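Local coordinates for putative glutathione-regulated potassium-efflux system protein KefB (Vibrio parahaemolyticus RIMD 2210633, PDB 3C85) that probably works as a potassium-efflux antiporter of the CPA2 family, this part being its AMP-binding TrkA-N domain, at residues Q41-G46 against K107-A112. Numbering follows the deposited sequence.
Sequences QVLILG and KLVLLA
With CG anti to the carbonyl carbon and CD1 anti to CA in both Leu45 (chi1 -60°) and Leu111 (chi1 -56°), the side chains run side by side, and Leu45 CD1 meets the other branch of Leu111, CD2, at 3.7 Å. Val109 CG1, anti to its backbone N, crosses obliquely, 3.9 Å from Leu45 CD1. Leu45, Val109 and Leu111 pack against helix 116-128, while Leu43, on the same face, turns to Leu67 and Ile69 of strand 66-70. On the other face Val42 CG1, also anti to N, crosses Leu110 at CG (4.2 Å), and Leu110 and Ile44 lie side by side beneath helix 49-62.

Strands 42-45 and 108-111 are the central pair of a parallel Rossmann-type sheet. The middle of the ladder is regular: Leu110 N reaches Leu43 O at 2.9 Å, nearly along the C=O axis, and Leu45 N binds Leu110 O equally straight, whereas the last bond, Ala112 N to Leu45 O, is more bent. At the start Gln41 O takes two donors, Leu108 N at 3.2 Å and Lys107 N at 2.8 Å, the latter above the carbonyl plane. Lys107 extends beside Gln41, its NZ bonded to Gln178 O of the second subunit. Gly46, probably the first glycine of a Rossmann-type GxGxxG turn, lies near Glu70, and Leu45 touches Ala91; Glu70 and Ala91 bind AMP in this protein, although this chain carries none.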
loop_
_atom_site.group_PDB
_atom_site.type_symbol
_atom_site.label_atom_id
_atom_site.label_comp_id
_atom_site.label_asym_id
_atom_site.label_seq_id
_atom_site.Cartn_x
_atom_site.Cartn_y
_atom_site.Cartn_z
ATOM N N GLN A 41 -9.649 -19.391 -7.893
ATOM C CA GLN A 41 -10.570 -19.055 -6.828
ATOM C C GLN A 41 -10.623 -17.541 -6.624
ATOM O O GLN A 41 -11.549 -17.029 -5.982
ATOM C CB GLN A 41 -10.129 -19.728 -5.553
ATOM C CG GLN A 41 -10.258 -21.258 -5.594
ATOM C CD GLN A 41 -9.815 -21.897 -4.313
ATOM O OE1 GLN A 41 -8.687 -22.406 -4.196
ATOM N NE2 GLN A 41 -10.690 -21.902 -3.347
ATOM N N VAL A 42 -9.628 -16.825 -7.171
ATOM C CA VAL A 42 -9.545 -15.354 -7.063
ATOM C C VAL A 42 -9.420 -14.820 -8.485
ATOM O O VAL A 42 -8.620 -15.333 -9.247
ATOM C CB VAL A 42 -8.309 -14.878 -6.216
ATOM C CG1 VAL A 42 -8.289 -13.347 -6.078
ATOM C CG2 VAL A 42 -8.329 -15.510 -4.814
ATOM N N LEU A 43 -10.246 -13.841 -8.845
ATOM C CA LEU A 43 -10.086 -13.114 -10.094
ATOM C C LEU A 43 -9.507 -11.755 -9.719
ATOM O O LEU A 43 -10.075 -11.065 -8.861
ATOM C CB LEU A 43 -11.438 -12.924 -10.740
ATOM C CG LEU A 43 -11.640 -12.615 -12.195
ATOM C CD1 LEU A 43 -10.846 -13.542 -13.143
ATOM C CD2 LEU A 43 -13.146 -12.836 -12.418
ATOM N N ILE A 44 -8.369 -11.378 -10.301
ATOM C CA ILE A 44 -7.770 -10.055 -9.980
ATOM C C ILE A 44 -7.919 -9.163 -11.210
ATOM O O ILE A 44 -7.334 -9.399 -12.232
ATOM C CB ILE A 44 -6.302 -10.161 -9.547
ATOM C CG1 ILE A 44 -6.209 -11.130 -8.337
ATOM C CG2 ILE A 44 -5.722 -8.758 -9.218
ATOM C CD1 ILE A 44 -4.794 -11.354 -7.875
ATOM N N LEU A 45 -8.761 -8.162 -11.129
ATOM C CA LEU A 45 -9.010 -7.353 -12.308
ATOM C C LEU A 45 -8.040 -6.165 -12.294
ATOM O O LEU A 45 -8.227 -5.212 -11.514
ATOM C CB LEU A 45 -10.456 -6.867 -12.278
ATOM C CG LEU A 45 -11.529 -7.987 -12.260
ATOM C CD1 LEU A 45 -12.924 -7.360 -12.204
ATOM C CD2 LEU A 45 -11.383 -8.840 -13.517
ATOM N N GLY A 46 -7.028 -6.200 -13.156
ATOM C CA GLY A 46 -6.049 -5.094 -13.210
ATOM C C GLY A 46 -4.803 -5.732 -12.668
ATOM O O GLY A 46 -4.810 -6.186 -11.526
ATOM N N LYS A 107 -14.332 -17.333 -5.765
ATOM C CA LYS A 107 -14.920 -16.992 -4.446
ATOM C C LYS A 107 -14.621 -15.564 -4.052
ATOM O O LYS A 107 -15.250 -15.015 -3.133
ATOM C CB LYS A 107 -14.340 -17.874 -3.321
ATOM C CG LYS A 107 -14.709 -19.310 -3.409
ATOM C CD LYS A 107 -14.116 -20.091 -2.268
ATOM C CE LYS A 107 -14.511 -21.559 -2.412
ATOM N NZ LYS A 107 -13.928 -22.370 -1.301
ATOM N N LEU A 108 -13.635 -14.982 -4.735
ATOM C CA LEU A 108 -13.171 -13.639 -4.458
ATOM C C LEU A 108 -12.741 -12.908 -5.722
ATOM O O LEU A 108 -11.997 -13.446 -6.565
ATOM C CB LEU A 108 -12.041 -13.679 -3.427
ATOM C CG LEU A 108 -11.407 -12.317 -3.092
ATOM C CD1 LEU A 108 -12.429 -11.360 -2.379
ATOM C CD2 LEU A 108 -10.094 -12.512 -2.281
ATOM N N VAL A 109 -13.262 -11.699 -5.892
ATOM C CA VAL A 109 -12.815 -10.829 -6.960
ATOM C C VAL A 109 -12.132 -9.609 -6.320
ATOM O O VAL A 109 -12.706 -8.987 -5.410
ATOM C CB VAL A 109 -13.967 -10.365 -7.885
ATOM C CG1 VAL A 109 -13.399 -9.414 -8.953
ATOM C CG2 VAL A 109 -14.687 -11.562 -8.525
ATOM N N LEU A 110 -10.911 -9.280 -6.780
ATOM C CA LEU A 110 -10.206 -8.046 -6.365
ATOM C C LEU A 110 -10.297 -6.985 -7.452
ATOM O O LEU A 110 -9.911 -7.228 -8.582
ATOM C CB LEU A 110 -8.736 -8.309 -6.034
ATOM C CG LEU A 110 -8.508 -9.342 -4.910
ATOM C CD1 LEU A 110 -6.999 -9.412 -4.587
ATOM C CD2 LEU A 110 -9.285 -8.977 -3.644
ATOM N N LEU A 111 -10.856 -5.844 -7.143
ATOM C CA LEU A 111 -10.957 -4.777 -8.084
ATOM C C LEU A 111 -9.713 -3.864 -7.984
ATOM O O LEU A 111 -9.583 -3.100 -7.085
ATOM C CB LEU A 111 -12.226 -3.987 -7.856
ATOM C CG LEU A 111 -13.559 -4.727 -7.874
ATOM C CD1 LEU A 111 -14.684 -3.734 -7.702
ATOM C CD2 LEU A 111 -13.661 -5.420 -9.127
ATOM N N ALA A 112 -8.805 -4.007 -8.930
ATOM C CA ALA A 112 -7.510 -3.361 -8.901
ATOM C C ALA A 112 -7.164 -2.652 -10.197
ATOM O O ALA A 112 -6.049 -2.642 -10.615
ATOM C CB ALA A 112 -6.489 -4.313 -8.555
#